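Side-chain contacts in putative uncharacterized protein (Bacteroides thetaiotaomicron, PDB 2RBK), which is probably a magnesium-dependent phosphatase of the haloacid dehalogenase superfamily, which binds magnesium and an oxovanadium group in its active site: residues H19-P22 with S23-E27; E30-A34 with K35-I39; S54-D58 with R59-D63; F106-H110 with N111-C115; K190-D193 with E194-H198. All coordinates share one frame; numbering follows the deposited sequence.

Contact 1: H19-P22 with S23-E27; sequences HRIP and SSTIE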
loop_
_atom_site.group_PDB
_atom_site.type_symbol
_atom_site.label_atom_id
_atom_site.label_comp_id
_atom_site.label_asym_id
_atom_site.label_seq_id
_atom_site.Cartn_x
_atom_site.Cartn_y
_atom_site.Cartn_z
ATOM N N HIS A 19 -5.062 14.447 6.830
ATOM C CA HIS A 19 -4.987 14.180 5.416
ATOM C C HIS A 19 -3.815 14.889 4.725
ATOM O O HIS A 19 -3.823 15.122 3.523
ATOM C CB HIS A 19 -6.302 14.445 4.677
ATOM C CG HIS A 19 -7.392 13.682 5.395
ATOM N ND1 HIS A 19 -7.476 12.303 5.422
ATOM C CD2 HIS A 19 -8.412 14.182 6.167
ATOM C CE1 HIS A 19 -8.548 11.986 6.164
ATOM N NE2 HIS A 19 -9.142 13.105 6.631
ATOM N N ARG A 20 -2.765 15.240 5.473
ATOM C CA ARG A 20 -1.591 15.886 5.016
ATOM C C ARG A 20 -0.319 15.168 5.475
ATOM O O ARG A 20 -0.315 14.467 6.481
ATOM C CB ARG A 20 -1.540 17.362 5.495
ATOM C CG ARG A 20 -2.817 18.142 5.140
ATOM C CD ARG A 20 -2.946 18.271 3.629
ATOM N NE ARG A 20 -1.779 18.909 2.960
ATOM C CZ ARG A 20 -1.660 20.185 2.699
ATOM N NH1 ARG A 20 -2.619 21.067 3.007
ATOM N NH2 ARG A 20 -0.550 20.581 2.100
ATOM N N ILE A 21 0.735 15.445 4.768
ATOM C CA ILE A 21 2.076 14.998 5.137
ATOM C C ILE A 21 2.677 15.978 6.188
ATOM O O ILE A 21 2.675 17.173 5.951
ATOM C CB ILE A 21 3.003 14.914 3.942
ATOM C CG1 ILE A 21 2.411 13.974 2.871
ATOM C CG2 ILE A 21 4.396 14.488 4.362
ATOM C CD1 ILE A 21 3.262 13.861 1.600
ATOM N N PRO A 22 3.158 15.485 7.322
ATOM C CA PRO A 22 3.788 16.391 8.302
ATOM C C PRO A 22 4.936 17.152 7.630
ATOM O O PRO A 22 5.736 16.626 6.858
ATOM C CB PRO A 22 4.293 15.445 9.391
ATOM C CG PRO A 22 3.336 14.277 9.302
ATOM C CD PRO A 22 3.052 14.127 7.824
ATOM N N SER A 23 5.072 18.392 8.053
ATOM C CA SER A 23 6.168 19.209 7.556
ATOM C C SER A 23 7.520 18.598 7.830
ATOM O O SER A 23 8.414 18.675 6.991
ATOM C CB SER A 23 6.012 20.597 8.157
ATOM O OG SER A 23 6.178 20.662 9.528
ATOM N N SER A 24 7.690 17.987 8.983
ATOM C CA SER A 24 8.988 17.409 9.303
ATOM C C SER A 24 9.297 16.170 8.458
ATOM O O SER A 24 10.479 15.841 8.289
ATOM C CB SER A 24 9.154 17.109 10.770
ATOM O OG SER A 24 8.250 16.090 11.151
ATOM N N THR A 25 8.283 15.526 7.941
ATOM C CA THR A 25 8.481 14.418 7.021
ATOM C C THR A 25 9.059 14.904 5.710
ATOM O O THR A 25 9.993 14.318 5.155
ATOM C CB THR A 25 7.185 13.601 6.811
ATOM O OG1 THR A 25 6.880 13.067 8.082
ATOM C CG2 THR A 25 7.336 12.537 5.770
ATOM N N ILE A 26 8.495 15.982 5.176
ATOM C CA ILE A 26 9.042 16.536 3.941
ATOM C C ILE A 26 10.492 16.955 4.154
ATOM O O ILE A 26 11.357 16.651 3.304
ATOM C CB ILE A 26 8.154 17.663 3.420
ATOM C CG1 ILE A 26 6.732 17.223 3.093
ATOM C CG2 ILE A 26 8.844 18.246 2.165
ATOM C CD1 ILE A 26 5.690 18.333 3.033
ATOM N N GLU A 27 10.791 17.619 5.258
ATOM C CA GLU A 27 12.189 18.026 5.548
ATOM C C GLU A 27 13.098 16.815 5.669
ATOM O O GLU A 27 14.232 16.831 5.158
ATOM C CB GLU A 27 12.174 18.838 6.872
ATOM C CG GLU A 27 11.541 20.196 6.631
ATOM C CD GLU A 27 11.184 20.925 7.885
ATOM O OE1 GLU A 27 11.378 20.440 9.014
ATOM O OE2 GLU A 27 10.682 22.054 7.748
#
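Ile21 and Pro22 meet the first turn of helix 23-34 through Thr25 and Ile26, and the side chain of Thr25 gives the clearest path. Its CB stands 3.4 Å from Pro22 O, the carbonyl at the N-cap position. From there the two branches part. OG1 runs beside the pyrrolidine ring, 3.7 Å from Pro22 CB, and the two side chains lie alongside each other, pointing the same way. With OG1 beside the backbone N (chi1 -63°), CG2 is turned anti to that N and reaches the Ile21 side chain instead, with Thr25 CG2 to Ile21 CG2 at 3.8 Å. That same methyl of Ile21 also touches Ile26 CG1 at 3.8 Å in the conformer described, and both pairs cross at about a right angle, which places one methyl against two successive helical residues.

The backbone bonds start the helix. Ile26 N donates to Pro22 O at 3.3 Å with an N-H...O angle of 160°, the regular i to i+4 bond of a first turn; Thr25 N adds a weak bond to the same oxygen at 3.0 Å, bent to 129°.

Around this turn, Thr25 also packs on Ile251 of helix 250-258, and Ser24 OG hydrogen-bonds to Asp249. On another flank Ile21 and Ile26 rest on Glu55 of helix 54-58, so the start of helix 23-34 touches both helices.

Contact 2: E30-A34 with K35-I39; sequences EAAHA and KGLKI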
loop_
_atom_site.group_PDB
_atom_site.type_symbol
_atom_site.label_atom_id
_atom_site.label_comp_id
_atom_site.label_asym_id
_atom_site.label_seq_id
_atom_site.Cartn_x
_atom_site.Cartn_y
_atom_site.Cartn_z
ATOM N N GLU A 30 13.768 15.378 2.193
ATOM C CA GLU A 30 14.717 16.263 1.477
ATOM C C GLU A 30 16.139 15.970 1.933
ATOM O O GLU A 30 17.064 15.836 1.109
ATOM C CB GLU A 30 14.359 17.727 1.749
ATOM C CG GLU A 30 13.229 18.281 0.912
ATOM C CD GLU A 30 13.617 18.714 -0.479
ATOM O OE1 GLU A 30 14.814 18.722 -0.895
ATOM O OE2 GLU A 30 12.703 19.006 -1.292
ATOM N N ALA A 31 16.321 15.874 3.264
ATOM C CA ALA A 31 17.667 15.657 3.772
ATOM C C ALA A 31 18.202 14.279 3.346
ATOM O O ALA A 31 19.358 14.138 2.974
ATOM C CB ALA A 31 17.661 15.763 5.296
ATOM N N ALA A 32 17.337 13.250 3.381
ATOM C CA ALA A 32 17.764 11.900 3.003
ATOM C C ALA A 32 18.108 11.850 1.519
ATOM O O ALA A 32 19.083 11.199 1.106
ATOM C CB ALA A 32 16.706 10.906 3.357
ATOM N N HIS A 33 17.322 12.518 0.701
ATOM C CA HIS A 33 17.568 12.531 -0.756
ATOM C C HIS A 33 18.953 13.072 -1.060
ATOM O O HIS A 33 19.705 12.558 -1.889
ATOM C CB HIS A 33 16.497 13.406 -1.423
ATOM C CG HIS A 33 16.802 13.622 -2.894
ATOM N ND1 HIS A 33 16.517 12.704 -3.845
ATOM C CD2 HIS A 33 17.410 14.688 -3.483
ATOM C CE1 HIS A 33 16.964 13.212 -5.025
ATOM N NE2 HIS A 33 17.504 14.400 -4.830
ATOM N N ALA A 34 19.331 14.178 -0.406
ATOM C CA ALA A 34 20.626 14.809 -0.626
ATOM C C ALA A 34 21.782 13.951 -0.147
ATOM O O ALA A 34 22.872 14.047 -0.699
ATOM C CB ALA A 34 20.713 16.152 0.045
ATOM N N LYS A 35 21.559 13.104 0.849
ATOM C CA LYS A 35 22.532 12.121 1.319
ATOM C C LYS A 35 22.611 10.882 0.409
ATOM O O LYS A 35 23.453 10.005 0.677
ATOM C CB LYS A 35 22.230 11.716 2.748
ATOM C CG LYS A 35 22.558 12.844 3.714
ATOM C CD LYS A 35 23.385 12.333 4.858
ATOM C CE LYS A 35 24.029 13.494 5.644
ATOM N NZ LYS A 35 25.444 13.118 5.958
ATOM N N GLY A 36 21.768 10.803 -0.615
ATOM C CA GLY A 36 21.797 9.734 -1.581
ATOM C C GLY A 36 20.942 8.550 -1.216
ATOM O O GLY A 36 21.012 7.555 -1.918
ATOM N N LEU A 37 20.095 8.606 -0.201
ATOM C CA LEU A 37 19.135 7.563 0.014
ATOM C C LEU A 37 18.209 7.472 -1.186
ATOM O O LEU A 37 17.794 8.503 -1.718
ATOM C CB LEU A 37 18.279 7.773 1.261
ATOM C CG LEU A 37 18.862 7.455 2.613
ATOM C CD1 LEU A 37 19.116 5.924 2.724
ATOM C CD2 LEU A 37 20.102 8.258 2.958
ATOM N N LYS A 38 17.854 6.261 -1.584
ATOM C CA LYS A 38 16.778 6.054 -2.526
ATOM C C LYS A 38 15.478 5.958 -1.706
ATOM O O LYS A 38 15.419 5.277 -0.695
ATOM C CB LYS A 38 16.986 4.823 -3.379
ATOM C CG LYS A 38 18.257 4.831 -4.170
ATOM C CD LYS A 38 18.581 6.026 -4.964
ATOM C CE LYS A 38 19.786 5.770 -5.847
ATOM N NZ LYS A 38 20.218 6.971 -6.503
ATOM N N ILE A 39 14.444 6.662 -2.188
ATOM C CA ILE A 39 13.195 6.807 -1.474
ATOM C C ILE A 39 12.059 6.217 -2.297
ATOM O O ILE A 39 11.823 6.645 -3.450
ATOM C CB ILE A 39 12.919 8.293 -1.190
ATOM C CG1 ILE A 39 13.999 8.879 -0.270
ATOM C CG2 ILE A 39 11.502 8.482 -0.667
ATOM C CD1 ILE A 39 13.928 10.357 -0.076
HETATM O O HOH W 1 18.803 10.310 -3.575
#
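His33 O is gripped by two donors, Gly36 N at 3.0 Å and a water that bridges on to Leu37 O. The setting is the Schellman motif that ends helix 23-34, whose second characteristic bond runs from Leu37 N to Ala32 O at 3.1 Å. The two bonds differ in approach: Gly36 N stands above the carbonyl plane of His33, 66° out of it, while Leu37 N is tilted only 32° from the plane of the Ala32 carbonyl. Gly36 turns the chain with a positive phi of 90°, a backbone shape that suits glycine. One residue earlier, Lys35 N still makes the i to i+4 bond to Ala31 O.

Beneath the polar cap lies the apolar contact usual in this motif, Leu37 CB standing 4.1 Å from Ala32 CB. Separately, the CD2 branch of Leu37 approaches the backbone, 3.6 Å from Ala32 O. The turn thus connects helix 23-34 to strand 38-42 in the beta-alpha-beta unit begun by strand 4-7, where Leu37 packs on Leu5 and Ile39 on Phe7. Two residues beyond Leu37, the delta methyl of Ile39 comes back to the last turn, with Ile39 CD1 lying 4.2 Å from His33 CB.

Contact 3: S54-D58 with R59-D63; sequences SELQD and RNLID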
loop_
_atom_site.group_PDB
_atom_site.type_symbol
_atom_site.label_atom_id
_atom_site.label_comp_id
_atom_site.label_asym_id
_atom_site.label_seq_id
_atom_site.Cartn_x
_atom_site.Cartn_y
_atom_site.Cartn_z
ATOM N N SER A 54 1.608 14.935 -3.821
ATOM C CA SER A 54 2.155 15.996 -4.663
ATOM C C SER A 54 3.290 16.754 -4.021
ATOM O O SER A 54 4.185 17.173 -4.706
ATOM C CB SER A 54 1.064 16.953 -5.131
ATOM O OG SER A 54 0.470 17.634 -4.069
ATOM N N GLU A 55 3.270 16.930 -2.717
ATOM C CA GLU A 55 4.392 17.641 -2.116
ATOM C C GLU A 55 5.743 16.965 -2.349
ATOM O O GLU A 55 6.790 17.596 -2.628
ATOM C CB GLU A 55 4.151 17.854 -0.625
ATOM C CG GLU A 55 2.930 18.719 -0.389
ATOM C CD GLU A 55 2.307 18.471 0.948
ATOM O OE1 GLU A 55 2.098 17.291 1.284
ATOM O OE2 GLU A 55 1.982 19.399 1.655
ATOM N N LEU A 56 5.739 15.665 -2.265
ATOM C CA LEU A 56 6.954 14.900 -2.474
ATOM C C LEU A 56 7.297 14.801 -3.974
ATOM O O LEU A 56 8.460 14.877 -4.352
ATOM C CB LEU A 56 6.866 13.496 -1.865
ATOM C CG LEU A 56 6.597 13.445 -0.373
ATOM C CD1 LEU A 56 6.464 12.021 0.099
ATOM C CD2 LEU A 56 7.703 14.196 0.378
ATOM N N GLN A 57 6.232 14.578 -4.776
ATOM C CA GLN A 57 6.375 14.426 -6.204
ATOM C C GLN A 57 6.872 15.721 -6.881
ATOM O O GLN A 57 7.779 15.665 -7.715
ATOM C CB GLN A 57 5.072 13.988 -6.861
ATOM C CG GLN A 57 4.707 12.557 -6.402
ATOM C CD GLN A 57 3.284 12.216 -6.785
ATOM O OE1 GLN A 57 2.427 13.059 -6.710
ATOM N NE2 GLN A 57 3.081 10.931 -7.079
ATOM N N ASP A 58 6.310 16.838 -6.455
ATOM C CA ASP A 58 6.723 18.122 -7.064
ATOM C C ASP A 58 8.137 18.466 -6.645
ATOM O O ASP A 58 8.794 19.256 -7.336
ATOM C CB ASP A 58 5.760 19.203 -6.625
ATOM C CG ASP A 58 4.357 19.086 -7.173
ATOM O OD1 ASP A 58 4.126 18.282 -8.085
ATOM O OD2 ASP A 58 3.462 19.780 -6.711
ATOM N N ARG A 59 8.622 17.931 -5.534
ATOM C CA ARG A 59 9.998 18.107 -5.058
ATOM C C ARG A 59 10.922 17.067 -5.667
ATOM O O ARG A 59 12.124 17.075 -5.383
ATOM C CB ARG A 59 10.043 18.077 -3.518
ATOM C CG ARG A 59 9.615 19.382 -2.910
ATOM C CD ARG A 59 9.421 19.320 -1.393
ATOM N NE ARG A 59 9.055 20.636 -0.874
ATOM C CZ ARG A 59 9.885 21.581 -0.537
ATOM N NH1 ARG A 59 11.207 21.427 -0.617
ATOM N NH2 ARG A 59 9.401 22.727 -0.106
ATOM N N ASN A 60 10.417 16.149 -6.482
ATOM C CA ASN A 60 11.227 15.142 -7.155
ATOM C C ASN A 60 12.028 14.284 -6.188
ATOM O O ASN A 60 13.165 13.943 -6.425
ATOM C CB ASN A 60 12.089 15.767 -8.226
ATOM C CG ASN A 60 11.241 16.218 -9.397
ATOM O OD1 ASN A 60 10.640 15.344 -10.036
ATOM N ND2 ASN A 60 11.174 17.557 -9.577
ATOM N N LEU A 61 11.369 13.902 -5.085
ATOM C CA LEU A 61 12.013 13.128 -4.021
ATOM C C LEU A 61 11.787 11.613 -4.084
ATOM O O LEU A 61 12.456 10.897 -3.351
ATOM C CB LEU A 61 11.489 13.595 -2.633
ATOM C CG LEU A 61 11.863 15.047 -2.328
ATOM C CD1 LEU A 61 11.203 15.474 -1.024
ATOM C CD2 LEU A 61 13.374 15.292 -2.289
ATOM N N ILE A 62 10.889 11.121 -4.920
ATOM C CA ILE A 62 10.572 9.695 -4.981
ATOM C C ILE A 62 11.293 9.056 -6.151
ATOM O O ILE A 62 11.215 9.542 -7.272
ATOM C CB ILE A 62 9.055 9.476 -5.057
ATOM C CG1 ILE A 62 8.357 9.994 -3.788
ATOM C CG2 ILE A 62 8.721 8.018 -5.326
ATOM C CD1 ILE A 62 6.888 10.218 -3.959
ATOM N N ASP A 63 11.996 7.953 -5.864
ATOM C CA ASP A 63 12.798 7.213 -6.857
ATOM C C ASP A 63 12.062 6.041 -7.475
ATOM O O ASP A 63 12.559 5.488 -8.480
ATOM C CB ASP A 63 14.107 6.769 -6.215
ATOM C CG ASP A 63 14.906 7.965 -5.747
ATOM O OD1 ASP A 63 15.223 8.861 -6.590
ATOM O OD2 ASP A 63 15.187 8.076 -4.531
HETATM O O HOH W 2 7.890 14.570 -10.590
HETATM O O HOH W 3 11.474 19.739 -7.977
#
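Leu56 and Gln57 are joined to the residues after helix 54-58 by a Schellman motif, with Asn60 at the turn (phi 57°), which leads on toward strand 64-67. Among the backbone bonds, Leu61 N to Leu56 O is nearly straight (3.2 Å, 167°), whereas Asn60 N reaches Gln57 O at 3.0 Å from above the carbonyl plane.

Water-mediated links flank the turn: the Asn60 amide has one water between OD1 and Gln57 O and another between ND2 and Asp58 O, which ties both of its ends to the helix terminus.

In the conformer described, the aliphatic part of Arg59 runs extended past the backbone carbonyl of Glu55, Arg59 CD lying 3.4 Å from Glu55 O. The charged contacts lead outward: Arg59 NH1 pairs with Glu30 of helix 23-34, and the Glu55 carboxylate with Arg20.

Apolar packing lies on the inner side. Leu56 CD2 meets Leu61 CD1 at 4.0 Å, the two leucines crossing at about a right angle. The delta methyl of Ile62 touches two helical residues, Ile62 CD1 lying 3.9 Å from Leu56 CB and 4.0 Å from Gln57 CG.

Contact 4: F106-H110 with N111-C115; sequences FVEEH and NISVC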
loop_
_atom_site.group_PDB
_atom_site.type_symbol
_atom_site.label_atom_id
_atom_site.label_comp_id
_atom_site.label_asym_id
_atom_site.label_seq_id
_atom_site.Cartn_x
_atom_site.Cartn_y
_atom_site.Cartn_z
ATOM N N PHE A 106 -12.205 -3.098 -8.536
ATOM C CA PHE A 106 -11.401 -3.940 -9.430
ATOM C C PHE A 106 -10.423 -3.068 -10.154
ATOM O O PHE A 106 -10.848 -2.135 -10.870
ATOM C CB PHE A 106 -12.286 -4.722 -10.413
ATOM C CG PHE A 106 -13.200 -5.726 -9.754
ATOM C CD1 PHE A 106 -14.423 -5.335 -9.223
ATOM C CD2 PHE A 106 -12.841 -7.057 -9.639
ATOM C CE1 PHE A 106 -15.222 -6.240 -8.606
ATOM C CE2 PHE A 106 -13.675 -7.962 -9.054
ATOM C CZ PHE A 106 -14.882 -7.550 -8.505
ATOM N N VAL A 107 -9.138 -3.316 -10.010
ATOM C CA VAL A 107 -8.108 -2.481 -10.560
ATOM C C VAL A 107 -7.380 -3.232 -11.683
ATOM O O VAL A 107 -6.849 -4.327 -11.451
ATOM C CB VAL A 107 -7.064 -2.029 -9.496
ATOM C CG1 VAL A 107 -6.232 -0.935 -10.124
ATOM C CG2 VAL A 107 -7.704 -1.616 -8.213
ATOM N N GLU A 108 -7.356 -2.638 -12.854
ATOM C CA GLU A 108 -6.609 -3.096 -14.014
ATOM C C GLU A 108 -5.370 -2.222 -14.132
ATOM O O GLU A 108 -5.193 -1.249 -13.418
ATOM C CB GLU A 108 -7.457 -2.975 -15.260
ATOM C CG GLU A 108 -8.740 -3.801 -15.217
ATOM C CD GLU A 108 -9.668 -3.356 -16.318
ATOM O OE1 GLU A 108 -9.588 -3.757 -17.474
ATOM O OE2 GLU A 108 -10.514 -2.491 -16.017
ATOM N N GLU A 109 -4.474 -2.568 -15.077
ATOM C CA GLU A 109 -3.262 -1.777 -15.227
ATOM C C GLU A 109 -3.552 -0.294 -15.483
ATOM O O GLU A 109 -2.878 0.548 -14.909
ATOM C CB GLU A 109 -2.435 -2.371 -16.370
ATOM C CG GLU A 109 -1.101 -1.680 -16.471
ATOM C CD GLU A 109 -0.072 -2.196 -17.429
ATOM O OE1 GLU A 109 -0.433 -2.957 -18.342
ATOM O OE2 GLU A 109 1.148 -1.846 -17.265
ATOM N N HIS A 110 -4.529 -0.061 -16.362
ATOM C CA HIS A 110 -4.848 1.303 -16.780
ATOM C C HIS A 110 -6.311 1.668 -16.644
ATOM O O HIS A 110 -6.787 2.642 -17.269
ATOM C CB HIS A 110 -4.425 1.537 -18.247
ATOM C CG HIS A 110 -3.002 1.318 -18.521
ATOM N ND1 HIS A 110 -2.003 2.063 -17.908
ATOM C CD2 HIS A 110 -2.427 0.427 -19.367
ATOM C CE1 HIS A 110 -0.821 1.621 -18.380
ATOM N NE2 HIS A 110 -1.052 0.639 -19.250
ATOM N N ASN A 111 -7.044 1.016 -15.749
ATOM C CA ASN A 111 -8.425 1.405 -15.407
ATOM C C ASN A 111 -8.698 0.971 -13.993
ATOM O O ASN A 111 -8.050 0.050 -13.478
ATOM C CB ASN A 111 -9.492 0.830 -16.317
ATOM C CG ASN A 111 -9.450 1.406 -17.701
ATOM O OD1 ASN A 111 -9.953 2.510 -17.903
ATOM N ND2 ASN A 111 -8.918 0.649 -18.613
ATOM N N ILE A 112 -9.653 1.621 -13.383
ATOM C CA ILE A 112 -10.112 1.303 -12.041
ATOM C C ILE A 112 -11.649 1.423 -12.044
ATOM O O ILE A 112 -12.172 2.366 -12.622
ATOM C CB ILE A 112 -9.444 2.133 -10.935
ATOM C CG1 ILE A 112 -9.812 1.638 -9.544
ATOM C CG2 ILE A 112 -9.701 3.616 -11.089
ATOM C CD1 ILE A 112 -9.020 2.311 -8.378
ATOM N N SER A 113 -12.298 0.477 -11.408
ATOM C CA SER A 113 -13.764 0.435 -11.362
ATOM C C SER A 113 -14.251 -0.001 -10.016
ATOM O O SER A 113 -13.556 -0.694 -9.277
ATOM C CB SER A 113 -14.253 -0.585 -12.402
ATOM O OG SER A 113 -13.723 -0.427 -13.662
ATOM N N VAL A 114 -15.506 0.322 -9.723
ATOM C CA VAL A 114 -16.178 -0.168 -8.507
ATOM C C VAL A 114 -17.506 -0.740 -8.891
ATOM O O VAL A 114 -18.193 -0.228 -9.783
ATOM C CB VAL A 114 -16.255 0.937 -7.448
ATOM C CG1 VAL A 114 -17.100 2.131 -7.916
ATOM C CG2 VAL A 114 -16.762 0.380 -6.142
ATOM N N CYS A 115 -17.857 -1.836 -8.194
ATOM C CA CYS A 115 -19.114 -2.524 -8.419
ATOM C C CYS A 115 -20.016 -2.270 -7.200
ATOM O O CYS A 115 -19.610 -2.468 -6.066
ATOM C CB CYS A 115 -18.904 -3.980 -8.633
ATOM S SG CYS A 115 -17.832 -4.379 -10.024
HETATM O O HOH W 4 -11.301 -1.573 -13.678
HETATM O O HOH W 5 -8.562 -1.776 -19.021
#
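The sulfur of Cys115 lies against the Phe106 ring in a Cys sulfur-aromatic contact: SG is 3.5 Å from CE1 and 4.5 Å from the ring centroid. Because the sulfur stands 63° off the ring normal, the approach is oblique. Both side chains also pack on Phe139 and Ala142 of helix 139-143.

On the face that carries Phe106 and Ser113, a water joins the polar groups. It donates to Phe106 O and to Glu108 OE2, and it also hydrogen-bonds Ser113 OG at 2.7 Å, which links the two strands through a single molecule. Glu108 OE2 has a salt-bridge partner in Lys145 as well. The extended Glu108 chain (chi2 166°) also brings OE2 to 3.5 Å from Asn111 CB.

On the other side, Val107 and Ile112 lie side by side, Val107 CG2 meeting Ile112 CG1 at 4.1 Å. The backbone sets this register: Phe106 and Ser113 are a hydrogen-bonded pair, with Phe106 N to Ser113 O at 2.9 Å, and Val107 and Ile112 a non-hydrogen-bonded one. Glu108 N to Asn111 O (2.8 Å) closes the turn of this antiparallel beta hairpin, two strands of a three-stranded sheet.

Contact 5: K190-D193 with E194-H198; sequences KGID and EIIRH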
loop_
_atom_site.group_PDB
_atom_site.type_symbol
_atom_site.label_atom_id
_atom_site.label_comp_id
_atom_site.label_asym_id
_atom_site.label_seq_id
_atom_site.Cartn_x
_atom_site.Cartn_y
_atom_site.Cartn_z
ATOM N N LYS A 190 7.541 -8.476 -1.684
ATOM C CA LYS A 190 7.882 -8.715 -3.098
ATOM C C LYS A 190 8.294 -7.433 -3.755
ATOM O O LYS A 190 9.241 -7.380 -4.551
ATOM C CB LYS A 190 6.658 -9.319 -3.822
ATOM C CG LYS A 190 6.757 -9.428 -5.343
ATOM C CD LYS A 190 7.850 -10.293 -5.816
ATOM C CE LYS A 190 7.628 -10.691 -7.297
ATOM N NZ LYS A 190 8.765 -11.486 -7.856
ATOM N N GLY A 191 7.566 -6.338 -3.463
ATOM C CA GLY A 191 7.915 -5.053 -4.024
ATOM C C GLY A 191 9.339 -4.626 -3.647
ATOM O O GLY A 191 10.079 -4.155 -4.506
ATOM N N ILE A 192 9.702 -4.803 -2.374
ATOM C CA ILE A 192 11.060 -4.479 -1.980
ATOM C C ILE A 192 12.055 -5.253 -2.793
ATOM O O ILE A 192 13.026 -4.730 -3.311
ATOM C CB ILE A 192 11.283 -4.721 -0.455
ATOM C CG1 ILE A 192 10.542 -3.637 0.331
ATOM C CG2 ILE A 192 12.762 -4.767 -0.145
ATOM C CD1 ILE A 192 10.678 -3.730 1.848
ATOM N N ASP A 193 11.809 -6.566 -2.938
ATOM C CA ASP A 193 12.745 -7.413 -3.677
ATOM C C ASP A 193 12.914 -6.924 -5.107
ATOM O O ASP A 193 14.014 -6.914 -5.634
ATOM C CB ASP A 193 12.251 -8.851 -3.672
ATOM C CG ASP A 193 12.365 -9.539 -2.335
ATOM O OD1 ASP A 193 13.125 -9.007 -1.470
ATOM O OD2 ASP A 193 11.702 -10.595 -2.204
ATOM N N GLU A 194 11.817 -6.531 -5.746
ATOM C CA GLU A 194 11.886 -6.067 -7.146
ATOM C C GLU A 194 12.626 -4.753 -7.256
ATOM O O GLU A 194 13.465 -4.574 -8.132
ATOM C CB GLU A 194 10.473 -6.004 -7.727
ATOM C CG GLU A 194 9.827 -7.382 -7.855
ATOM C CD GLU A 194 10.540 -8.284 -8.825
ATOM O OE1 GLU A 194 11.133 -7.761 -9.799
ATOM O OE2 GLU A 194 10.515 -9.524 -8.621
ATOM N N ILE A 195 12.337 -3.814 -6.360
ATOM C CA ILE A 195 13.020 -2.533 -6.410
ATOM C C ILE A 195 14.525 -2.708 -6.177
ATOM O O ILE A 195 15.334 -2.150 -6.908
ATOM C CB ILE A 195 12.434 -1.566 -5.386
ATOM C CG1 ILE A 195 10.999 -1.100 -5.795
ATOM C CG2 ILE A 195 13.350 -0.387 -5.068
ATOM C CD1 ILE A 195 10.964 -0.097 -6.931
ATOM N N ILE A 196 14.903 -3.471 -5.150
ATOM C CA ILE A 196 16.329 -3.537 -4.850
ATOM C C ILE A 196 17.059 -4.319 -5.965
ATOM O O ILE A 196 18.222 -3.987 -6.218
ATOM C CB ILE A 196 16.631 -4.078 -3.435
ATOM C CG1 ILE A 196 16.319 -5.540 -3.256
ATOM C CG2 ILE A 196 15.983 -3.162 -2.416
ATOM C CD1 ILE A 196 16.582 -6.039 -1.836
ATOM N N ARG A 197 16.403 -5.299 -6.579
ATOM C CA ARG A 197 16.971 -6.011 -7.763
ATOM C C ARG A 197 17.314 -4.991 -8.810
ATOM O O ARG A 197 18.386 -5.035 -9.431
ATOM C CB ARG A 197 15.938 -7.031 -8.288
ATOM C CG ARG A 197 16.233 -7.749 -9.575
ATOM C CD ARG A 197 15.119 -8.599 -10.157
ATOM N NE ARG A 197 13.939 -7.799 -10.515
ATOM C CZ ARG A 197 13.854 -7.024 -11.543
ATOM N NH1 ARG A 197 14.897 -6.933 -12.371
ATOM N NH2 ARG A 197 12.730 -6.310 -11.792
ATOM N N HIS A 198 16.415 -4.024 -9.087
ATOM C CA HIS A 198 16.657 -3.043 -10.131
ATOM C C HIS A 198 17.842 -2.129 -9.836
ATOM O O HIS A 198 18.596 -1.736 -10.743
ATOM C CB HIS A 198 15.356 -2.241 -10.292
ATOM C CG HIS A 198 15.402 -1.233 -11.359
ATOM N ND1 HIS A 198 15.206 -1.560 -12.681
ATOM C CD2 HIS A 198 15.589 0.118 -11.337
ATOM C CE1 HIS A 198 15.278 -0.459 -13.386
ATOM N NE2 HIS A 198 15.521 0.575 -12.625
#
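Lys190 and Glu194, one turn apart on helix 188-199, slant across each other, and their charged ends meet with Lys190 NZ 2.7 Å from Glu194 OE2. The ammonium comes from the anti side of the carboxylate, 26° out of its plane. Bends at chi2 in both chains (62° in Lys190, -64° in Glu194) fold them over the helix surface, which also brings Lys190 CE to 3.4 Å from Glu194 OE2.

The other carboxylate oxygen faces Arg197. Its guanidinium turns side-on, so that NE and NH2 both grip Glu194 OE1, each at 2.9 Å, with the carboxyl carbon in the guanidinium plane. NH2 meets the oxygen nearly along its C-O axis, whereas NE comes from above the carboxylate plane. Glu194 therefore stands between two cations in a salt-bridge network, an arrangement that would be expected to favour its ionised form.

Elsewhere round the helix the contact is apolar: Ile192 CG2 and Ile196 CG2 lie 4.3 Å apart, and regular, nearly straight helical bonds such as Ile196 N to Ile192 O (2.9 Å) hold the spacing.

Ile192, Ile195 and Ile196 rest on Phe6 of strand 4-7. Toward the sheet edge, Glu194 packs on Tyr81 of strand 78-82, whose ring also receives Lys190 in a cation-pi contact.

Contacts 1, 2 and 3 form one neighbourhood, with contacts 1 and 2 at the two ends of helix 23-34. Contact 3 lies about 12 Å from each, centre to centre, and is tied to them by the Arg20-Glu55 and Glu30-Arg59 salt bridges. Contacts 2 and 3 repeat one chemistry, a helix-ending Schellman turn, while contact 1 starts a helix. Contact 5 combines a salt-bridge network on one flank of another helix with buried isoleucines against the same mixed sheet. Contact 4 is the outlier, in a separate antiparallel sheet, its centre about 33 Å from that of contact 2. Exposed residues gather at the turns of contacts 2 and 3, whereas Phe106 and Cys115 in contact 4 are buried.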